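Local structure of alternansucrase (6HVG) at residues N584-H598 with V626-F638. The protein belongs to glycoside hydrolase family 70 and combines a large catalytic region built round a TIM-type barrel with cell-wall-binding-type repeats. Numbering follows the deposited sequence.
Sequences NSNPIVQAEQLNWLH and VDADLLKIAGDYF
Two neighbouring helices on the outside of the barrel, 587-598 and 629-638, meet through a leucine and tyrosine seam that H598 closes at one end. H598 ND1 and Y637 OH form a hydrogen bond of 2.7 Å; either could be the donor. The two rings meet rim to rim with their planes 84° apart. Y637 CG lies anti to the backbone N (chi1 174°); this places the ring against L594 and L597. There L594 CD1 touches Y637 CD1 at 3.5 Å. L597 CD2 touches Y637 CD2 on the other side of the ring and also packs on A634. L594 CD1 further meets I633 CG2 at 3.9 Å. I633 CD1 lies against the aliphatic part of Q590, the two side chains crossing at about a right angle.

Strands 617-620 and 1151-1156 are neighbours in the parallel barrel sheet. Helix 629-638 follows the first of them, as in a beta-alpha unit. I618 and W1156 of these strands touch both L597 and A634. The helix axes approach to 10.3 Å and cross at -43°.

Toward the N-terminal ends the contact turns polar. The extended Q590 side chain gives NE2 two acceptors. Q590 NE2 donates to D629 OD2 at 3.1 Å, on the anti lone pair of that oxygen, with amide and carboxylate planes nearly perpendicular. Q590 NE2 also donates to N584 O at 3.0 Å, in the carbonyl plane. D629 OD2 and D627 OD2 both also form hydrogen bonds with S1229 OG, and D627 OD1 caps D629 N. L630 CD1 packs on N584 CG at 3.7 Å, while L630 CD2 touches Q593 CG. N584 ND2 touches V626 CG1, and the V626 side chain is about 4 Å from the bound calcium ion.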
loop_
_atom_site.group_PDB
_atom_site.type_symbol
_atom_site.label_atom_id
_atom_site.label_comp_id
_atom_site.label_asym_id
_atom_site.label_seq_id
_atom_site.Cartn_x
_atom_site.Cartn_y
_atom_site.Cartn_z
ATOM N N ASN A 584 -3.644 11.029 18.622
ATOM C CA ASN A 584 -2.546 11.412 19.518
ATOM C C ASN A 584 -2.319 12.933 19.666
ATOM O O ASN A 584 -1.445 13.344 20.409
ATOM C CB ASN A 584 -1.251 10.717 19.092
ATOM C CG ASN A 584 -1.359 9.193 19.142
ATOM O OD1 ASN A 584 -1.782 8.616 20.138
ATOM N ND2 ASN A 584 -0.981 8.540 18.057
ATOM N N SER A 585 -3.127 13.762 19.002
ATOM C CA SER A 585 -3.100 15.228 19.225
ATOM C C SER A 585 -3.953 15.680 20.406
ATOM O O SER A 585 -3.884 16.853 20.800
ATOM C CB SER A 585 -3.581 15.985 17.986
ATOM O OG SER A 585 -4.995 16.020 17.918
ATOM N N ASN A 586 -4.776 14.774 20.940
ATOM C CA ASN A 586 -5.629 15.051 22.093
ATOM C C ASN A 586 -4.892 14.855 23.414
ATOM O O ASN A 586 -4.487 13.749 23.727
ATOM C CB ASN A 586 -6.840 14.115 22.035
ATOM C CG ASN A 586 -7.843 14.348 23.156
ATOM O OD1 ASN A 586 -7.507 14.800 24.257
ATOM N ND2 ASN A 586 -9.087 14.013 22.880
ATOM N N PRO A 587 -4.761 15.924 24.217
ATOM C CA PRO A 587 -4.089 15.817 25.513
ATOM C C PRO A 587 -4.495 14.620 26.375
ATOM O O PRO A 587 -3.643 14.013 27.021
ATOM C CB PRO A 587 -4.467 17.131 26.202
ATOM C CG PRO A 587 -4.641 18.114 25.091
ATOM C CD PRO A 587 -5.197 17.318 23.944
ATOM N N ILE A 588 -5.774 14.283 26.381
ATOM C CA ILE A 588 -6.255 13.128 27.143
ATOM C C ILE A 588 -5.656 11.823 26.621
ATOM O O ILE A 588 -5.289 10.958 27.399
ATOM C CB ILE A 588 -7.802 13.053 27.151
ATOM C CG1 ILE A 588 -8.389 14.232 27.956
ATOM C CG2 ILE A 588 -8.280 11.750 27.781
ATOM C CD1 ILE A 588 -9.839 14.547 27.649
ATOM N N VAL A 589 -5.573 11.690 25.308
ATOM C CA VAL A 589 -5.025 10.492 24.689
ATOM C C VAL A 589 -3.511 10.465 24.891
ATOM O O VAL A 589 -2.941 9.400 25.085
ATOM C CB VAL A 589 -5.390 10.420 23.183
ATOM C CG1 VAL A 589 -4.647 9.290 22.466
ATOM C CG2 VAL A 589 -6.891 10.246 23.035
ATOM N N GLN A 590 -2.878 11.636 24.873
ATOM C CA GLN A 590 -1.456 11.736 25.154
ATOM C C GLN A 590 -1.117 11.225 26.552
ATOM O O GLN A 590 -0.132 10.504 26.730
ATOM C CB GLN A 590 -0.966 13.173 24.982
ATOM C CG GLN A 590 -0.957 13.633 23.535
ATOM C CD GLN A 590 -0.443 15.052 23.362
ATOM O OE1 GLN A 590 -0.224 15.765 24.340
ATOM N NE2 GLN A 590 -0.260 15.475 22.101
ATOM N N ALA A 591 -1.934 11.584 27.533
ATOM C CA ALA A 591 -1.765 11.091 28.910
ATOM C C ALA A 591 -1.885 9.570 28.948
ATOM O O ALA A 591 -1.122 8.902 29.650
ATOM C CB ALA A 591 -2.803 11.711 29.856
ATOM N N GLU A 592 -2.850 9.026 28.206
ATOM C CA GLU A 592 -3.068 7.581 28.186
ATOM C C GLU A 592 -1.869 6.847 27.558
ATOM O O GLU A 592 -1.497 5.765 27.993
ATOM C CB GLU A 592 -4.360 7.263 27.447
ATOM C CG GLU A 592 -4.595 5.788 27.204
ATOM C CD GLU A 592 -4.377 4.937 28.435
ATOM O OE1 GLU A 592 -4.597 5.427 29.557
ATOM O OE2 GLU A 592 -4.033 3.758 28.251
ATOM N N GLN A 593 -1.251 7.460 26.555
ATOM C CA GLN A 593 -0.072 6.878 25.932
ATOM C C GLN A 593 1.092 6.839 26.936
ATOM O O GLN A 593 1.904 5.929 26.906
ATOM C CB GLN A 593 0.349 7.654 24.691
ATOM C CG GLN A 593 -0.656 7.747 23.577
ATOM C CD GLN A 593 -0.877 6.459 22.848
ATOM O OE1 GLN A 593 -0.417 5.384 23.225
ATOM N NE2 GLN A 593 -1.582 6.577 21.773
ATOM N N LEU A 594 1.177 7.847 27.799
ATOM C CA LEU A 594 2.179 7.851 28.862
ATOM C C LEU A 594 1.895 6.772 29.897
ATOM O O LEU A 594 2.816 6.152 30.415
ATOM C CB LEU A 594 2.216 9.226 29.548
ATOM C CG LEU A 594 3.201 9.398 30.707
ATOM C CD1 LEU A 594 4.627 9.179 30.205
ATOM C CD2 LEU A 594 3.012 10.772 31.335
ATOM N N ASN A 595 0.614 6.581 30.229
ATOM C CA ASN A 595 0.205 5.517 31.156
ATOM C C ASN A 595 0.657 4.164 30.624
ATOM O O ASN A 595 1.249 3.373 31.358
ATOM C CB ASN A 595 -1.316 5.514 31.355
ATOM C CG ASN A 595 -1.756 4.776 32.619
ATOM O OD1 ASN A 595 -1.563 5.273 33.733
ATOM N ND2 ASN A 595 -2.345 3.593 32.457
ATOM N N TRP A 596 0.401 3.934 29.333
ATOM C CA TRP A 596 0.812 2.708 28.662
ATOM C C TRP A 596 2.309 2.556 28.680
ATOM O O TRP A 596 2.827 1.464 28.922
ATOM C CB TRP A 596 0.316 2.720 27.228
ATOM C CG TRP A 596 0.442 1.416 26.482
ATOM C CD1 TRP A 596 0.335 0.167 26.991
ATOM C CD2 TRP A 596 0.618 1.262 25.080
ATOM N NE1 TRP A 596 0.462 -0.763 25.993
ATOM C CE2 TRP A 596 0.636 -0.106 24.809
ATOM C CE3 TRP A 596 0.791 2.155 24.029
ATOM C CZ2 TRP A 596 0.804 -0.613 23.525
ATOM C CZ3 TRP A 596 0.968 1.649 22.745
ATOM C CH2 TRP A 596 0.953 0.282 22.508
ATOM N N LEU A 597 3.005 3.657 28.432
ATOM C CA LEU A 597 4.472 3.670 28.445
ATOM C C LEU A 597 5.015 3.328 29.809
ATOM O O LEU A 597 5.974 2.587 29.917
ATOM C CB LEU A 597 5.001 5.028 28.026
ATOM C CG LEU A 597 6.510 5.207 28.045
ATOM C CD1 LEU A 597 7.200 4.223 27.105
ATOM C CD2 LEU A 597 6.836 6.644 27.683
ATOM N N HIS A 598 4.414 3.869 30.853
ATOM C CA HIS A 598 4.818 3.531 32.214
ATOM C C HIS A 598 4.591 2.059 32.434
ATOM O O HIS A 598 5.461 1.368 32.965
ATOM C CB HIS A 598 4.016 4.334 33.219
ATOM C CG HIS A 598 4.354 4.038 34.644
ATOM N ND1 HIS A 598 5.368 4.686 35.319
ATOM C CD2 HIS A 598 3.772 3.208 35.538
ATOM C CE1 HIS A 598 5.410 4.250 36.563
ATOM N NE2 HIS A 598 4.450 3.355 36.723
ATOM N N VAL A 626 2.009 9.734 13.378
ATOM C CA VAL A 626 1.411 10.164 14.632
ATOM C C VAL A 626 1.861 11.585 15.004
ATOM O O VAL A 626 2.670 12.194 14.307
ATOM C CB VAL A 626 1.779 9.219 15.792
ATOM C CG1 VAL A 626 1.366 7.789 15.471
ATOM C CG2 VAL A 626 3.262 9.305 16.148
ATOM N N ASP A 627 1.289 12.120 16.079
ATOM C CA ASP A 627 1.626 13.464 16.580
ATOM C C ASP A 627 2.980 13.429 17.285
ATOM O O ASP A 627 3.185 12.685 18.251
ATOM C CB ASP A 627 0.536 13.985 17.532
ATOM C CG ASP A 627 0.668 15.475 17.836
ATOM O OD1 ASP A 627 1.769 15.956 18.175
ATOM O OD2 ASP A 627 -0.348 16.171 17.767
ATOM N N ALA A 628 3.906 14.235 16.792
ATOM C CA ALA A 628 5.288 14.185 17.256
ATOM C C ALA A 628 5.485 14.576 18.737
ATOM O O ALA A 628 6.567 14.387 19.289
ATOM C CB ALA A 628 6.144 15.049 16.355
ATOM N N ASP A 629 4.458 15.127 19.373
ATOM C CA ASP A 629 4.481 15.340 20.822
ATOM C C ASP A 629 4.834 14.083 21.598
ATOM O O ASP A 629 5.438 14.162 22.661
ATOM C CB ASP A 629 3.118 15.821 21.318
ATOM C CG ASP A 629 2.826 17.279 20.976
ATOM O OD1 ASP A 629 3.775 18.057 20.694
ATOM O OD2 ASP A 629 1.624 17.638 21.025
ATOM N N LEU A 630 4.461 12.924 21.071
ATOM C CA LEU A 630 4.732 11.674 21.747
ATOM C C LEU A 630 6.212 11.446 21.986
ATOM O O LEU A 630 6.583 10.753 22.935
ATOM C CB LEU A 630 4.135 10.485 20.981
ATOM C CG LEU A 630 2.613 10.389 20.907
ATOM C CD1 LEU A 630 2.206 9.082 20.244
ATOM C CD2 LEU A 630 1.975 10.511 22.282
ATOM N N LEU A 631 7.062 11.990 21.124
ATOM C CA LEU A 631 8.492 11.826 21.297
ATOM C C LEU A 631 8.962 12.583 22.533
ATOM O O LEU A 631 9.781 12.064 23.317
ATOM C CB LEU A 631 9.261 12.304 20.060
ATOM C CG LEU A 631 8.912 11.679 18.712
ATOM C CD1 LEU A 631 9.894 12.117 17.651
ATOM C CD2 LEU A 631 8.892 10.171 18.781
ATOM N N LYS A 632 8.442 13.801 22.696
ATOM C CA LYS A 632 8.752 14.652 23.850
ATOM C C LYS A 632 8.211 14.053 25.139
ATOM O O LYS A 632 8.907 14.043 26.157
ATOM C CB LYS A 632 8.151 16.035 23.657
ATOM C CG LYS A 632 8.737 17.091 24.557
ATOM C CD LYS A 632 7.763 18.223 24.807
ATOM C CE LYS A 632 8.457 19.433 25.429
ATOM N NZ LYS A 632 9.149 19.134 26.720
ATOM N N ILE A 633 6.987 13.530 25.084
ATOM C CA ILE A 633 6.375 12.886 26.242
ATOM C C ILE A 633 7.209 11.705 26.706
ATOM O O ILE A 633 7.489 11.556 27.895
ATOM C CB ILE A 633 4.933 12.428 25.943
ATOM C CG1 ILE A 633 4.027 13.647 25.738
ATOM C CG2 ILE A 633 4.379 11.554 27.067
ATOM C CD1 ILE A 633 2.798 13.347 24.902
ATOM N N ALA A 634 7.595 10.868 25.761
ATOM C CA ALA A 634 8.459 9.727 26.043
ATOM C C ALA A 634 9.835 10.172 26.560
ATOM O O ALA A 634 10.336 9.639 27.547
ATOM C CB ALA A 634 8.631 8.899 24.784
ATOM N N GLY A 635 10.464 11.121 25.874
ATOM C CA GLY A 635 11.782 11.583 26.270
ATOM C C GLY A 635 11.808 12.119 27.689
ATOM O O GLY A 635 12.674 11.739 28.509
ATOM N N ASP A 636 10.861 13.011 27.976
ATOM C CA ASP A 636 10.768 13.658 29.284
ATOM C C ASP A 636 10.470 12.683 30.422
ATOM O O ASP A 636 10.933 12.889 31.539
ATOM C CB ASP A 636 9.723 14.782 29.229
ATOM C CG ASP A 636 10.156 15.927 28.323
ATOM O OD1 ASP A 636 11.260 15.840 27.742
ATOM O OD2 ASP A 636 9.395 16.914 28.191
ATOM N N TYR A 637 9.696 11.644 30.125
ATOM C CA TYR A 637 9.394 10.572 31.075
ATOM C C TYR A 637 10.672 9.852 31.477
ATOM O O TYR A 637 10.964 9.696 32.653
ATOM C CB TYR A 637 8.392 9.578 30.459
ATOM C CG TYR A 637 8.143 8.361 31.310
ATOM C CD1 TYR A 637 7.265 8.406 32.402
ATOM C CD2 TYR A 637 8.809 7.171 31.058
ATOM C CE1 TYR A 637 7.062 7.292 33.198
ATOM C CE2 TYR A 637 8.602 6.055 31.852
ATOM C CZ TYR A 637 7.733 6.133 32.917
ATOM O OH TYR A 637 7.529 5.042 33.698
ATOM N N PHE A 638 11.453 9.452 30.485
ATOM C CA PHE A 638 12.747 8.825 30.736
ATOM C C PHE A 638 13.727 9.741 31.491
ATOM O O PHE A 638 14.513 9.262 32.316
ATOM C CB PHE A 638 13.388 8.363 29.430
ATOM C CG PHE A 638 12.880 7.035 28.937
ATOM C CD1 PHE A 638 11.580 6.891 28.501
ATOM C CD2 PHE A 638 13.726 5.950 28.850
ATOM C CE1 PHE A 638 11.117 5.689 28.021
ATOM C CE2 PHE A 638 13.258 4.729 28.393
ATOM C CZ PHE A 638 11.948 4.601 27.988
HETATM O O HOH W 1 -1.804 11.369 15.711
#